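Local coordinates for protein putative nucleotidyltransferase (Sulfolobus solfataricus P2, PDB 2RFF) that probably transfers nucleotidyl groups as a member of the nucleotidyltransferase family, at residues F30-E35 against K60-M65. Sequence-based numbering, arbitrary orientation. Where two conformers were deposited one is given.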
loop_
_atom_site.group_PDB
_atom_site.type_symbol
_atom_site.label_atom_id
_atom_site.label_comp_id
_atom_site.label_asym_id
_atom_site.label_seq_id
_atom_site.Cartn_x
_atom_site.Cartn_y
_atom_site.Cartn_z
ATOM N N PHE A 30 0.166 0.568 -14.886
ATOM C CA PHE A 30 -1.085 -0.110 -15.027
ATOM C C PHE A 30 -2.234 0.874 -14.977
ATOM O O PHE A 30 -2.591 1.352 -13.901
ATOM C CB PHE A 30 -1.187 -1.123 -13.923
ATOM C CG PHE A 30 -0.105 -2.158 -13.964
ATOM C CD1 PHE A 30 -0.192 -3.216 -14.840
ATOM C CD2 PHE A 30 1.045 -2.036 -13.163
ATOM C CE1 PHE A 30 0.844 -4.159 -14.908
ATOM C CE2 PHE A 30 2.069 -2.965 -13.243
ATOM C CZ PHE A 30 1.946 -4.032 -14.098
ATOM N N PRO A 31 -2.838 1.186 -16.143
ATOM C CA PRO A 31 -4.017 2.045 -16.181
ATOM C C PRO A 31 -5.162 1.544 -15.305
ATOM O O PRO A 31 -5.918 2.363 -14.823
ATOM C CB PRO A 31 -4.409 2.048 -17.671
ATOM C CG PRO A 31 -3.170 1.766 -18.391
ATOM C CD PRO A 31 -2.451 0.789 -17.516
ATOM N N ASN A 32 -5.243 0.232 -15.089
ATOM C CA ASN A 32 -6.280 -0.408 -14.244
ATOM C C ASN A 32 -6.012 -0.400 -12.723
ATOM O O ASN A 32 -6.859 -0.844 -11.965
ATOM C CB ASN A 32 -6.658 -1.820 -14.725
ATOM C CG ASN A 32 -5.486 -2.815 -14.719
ATOM O OD1 ASN A 32 -4.339 -2.422 -14.974
ATOM N ND2 ASN A 32 -5.762 -4.095 -14.491
ATOM N N LEU A 33 -4.862 0.102 -12.268
ATOM C CA LEU A 33 -4.648 0.322 -10.827
ATOM C C LEU A 33 -5.630 1.428 -10.441
ATOM O O LEU A 33 -5.617 2.501 -11.030
ATOM C CB LEU A 33 -3.232 0.769 -10.483
ATOM C CG LEU A 33 -3.037 0.887 -8.951
ATOM C CD1 LEU A 33 -2.933 -0.468 -8.286
ATOM C CD2 LEU A 33 -1.793 1.675 -8.691
ATOM N N GLU A 34 -6.474 1.146 -9.453
ATOM C CA GLU A 34 -7.543 2.066 -9.065
ATOM C C GLU A 34 -7.371 2.692 -7.699
ATOM O O GLU A 34 -7.692 3.868 -7.512
ATOM C CB GLU A 34 -8.916 1.382 -9.216
ATOM C CG GLU A 34 -10.094 2.174 -8.746
ATOM C CD GLU A 34 -10.234 3.567 -9.382
ATOM O OE1 GLU A 34 -9.712 3.807 -10.482
ATOM O OE2 GLU A 34 -10.927 4.419 -8.768
ATOM N N GLU A 35 -6.940 1.900 -6.733
ATOM C CA GLU A 35 -6.768 2.345 -5.358
ATOM C C GLU A 35 -5.586 1.631 -4.754
ATOM O O GLU A 35 -5.272 0.502 -5.146
ATOM C CB GLU A 35 -7.999 2.037 -4.478
ATOM C CG GLU A 35 -9.241 2.855 -4.812
ATOM C CD GLU A 35 -10.536 2.410 -4.194
ATOM O OE1 GLU A 35 -10.615 1.425 -3.436
ATOM O OE2 GLU A 35 -11.512 3.112 -4.463
ATOM N N LYS A 60 -8.654 -2.809 -11.241
ATOM C CA LYS A 60 -9.906 -3.158 -11.926
ATOM C C LYS A 60 -9.645 -4.307 -12.892
ATOM O O LYS A 60 -8.576 -4.405 -13.459
ATOM C CB LYS A 60 -10.465 -1.953 -12.700
ATOM C CG LYS A 60 -10.752 -0.801 -11.772
ATOM C CD LYS A 60 -11.712 0.245 -12.306
ATOM C CE LYS A 60 -11.059 1.311 -13.124
ATOM N NZ LYS A 60 -12.071 2.401 -13.491
ATOM N N GLY A 61 -10.621 -5.202 -13.030
ATOM C CA GLY A 61 -10.607 -6.258 -14.033
ATOM C C GLY A 61 -9.612 -7.394 -13.890
ATOM O O GLY A 61 -9.193 -7.963 -14.908
ATOM N N ILE A 62 -9.218 -7.737 -12.664
ATOM C CA ILE A 62 -8.272 -8.867 -12.437
ATOM C C ILE A 62 -8.896 -10.018 -11.648
ATOM O O ILE A 62 -8.181 -10.852 -11.133
ATOM C CB ILE A 62 -6.930 -8.400 -11.778
ATOM C CG1 ILE A 62 -7.153 -7.862 -10.363
ATOM C CG2 ILE A 62 -6.273 -7.329 -12.639
ATOM C CD1 ILE A 62 -5.885 -7.848 -9.502
ATOM N N LYS A 63 -10.228 -10.075 -11.556
ATOM C CA LYS A 63 -10.917 -11.147 -10.840
ATOM C C LYS A 63 -10.451 -12.557 -11.222
ATOM O O LYS A 63 -10.312 -13.424 -10.351
ATOM C CB LYS A 63 -12.426 -11.017 -11.076
ATOM C CG LYS A 63 -13.261 -12.001 -10.311
ATOM N N GLU A 64 -10.187 -12.772 -12.503
ATOM C CA GLU A 64 -9.762 -14.079 -12.987
ATOM C C GLU A 64 -8.276 -14.313 -12.951
ATOM O O GLU A 64 -7.854 -15.421 -13.271
ATOM C CB GLU A 64 -10.233 -14.311 -14.424
ATOM C CG GLU A 64 -11.684 -14.343 -14.590
ATOM C CD GLU A 64 -12.072 -14.857 -15.959
ATOM O OE1 GLU A 64 -11.413 -14.537 -17.004
ATOM O OE2 GLU A 64 -13.058 -15.604 -15.956
HETATM N N MSE A 65 -7.481 -13.306 -12.579
HETATM C CA MSE A 65 -6.020 -13.456 -12.510
HETATM C C MSE A 65 -5.670 -14.251 -11.278
HETATM O O MSE A 65 -6.112 -13.918 -10.166
HETATM C CB MSE A 65 -5.297 -12.113 -12.448
HETATM C CG MSE A 65 -5.349 -11.302 -13.717
HETATM SE SE MSE A 65 -4.362 -12.058 -15.190
HETATM C CE MSE A 65 -5.603 -13.246 -15.995
HETATM O O HOH W 1 -10.062 4.729 -13.007
#
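Asn-32 holds Lys-60 with two hydrogen bonds. Lys-60 N donates to Asn-32 O over 2.8 Å, and the bond is nearly straight at 168°. The amide of Asn-32 answers: ND2 donates a hydrogen bond to Lys-60 O at 3.0 Å, with that oxygen close to the amide plane. The side chain can reach back because CG sits between the backbone N and carbonyl carbon (chi1 61°). An alanine here would probably leave Lys-60 O without this donor and hold the start of the 60-65 loop less firmly. The Lys-60 ammonium is 4.1 Å from Glu-34 OE1, measured from NZ, too far for a salt bridge. Water 1 spans the gap, within hydrogen-bonding distance of both NZ and OE1. The other carboxylate oxygen of Glu-34 is salt-bridged to Lys-103. Packing is light. The Lys-60 chain runs across Glu-34, and its CG lies 3.8 Å from Glu-34 CB. Ile-62 meets Asn-32 at about a right angle, with CG2 3.8 Å from ND2. Here, in the nucleotidyltransferase-domain sheet, the entry to strand 33-39, a type I turn after helix 6-29, meets the exit of its antiparallel neighbour 53-59. The strand opens with a classic beta bulge, Glu-34 and Glu-35 pairing with Val-58 alone. Beyond, the loop leads to helix 67-74, where Arg-70 NH2 hydrogen-bonds to Ile-62 O, while Asp-88 of strand 82-88 accepts from Ile-62 N.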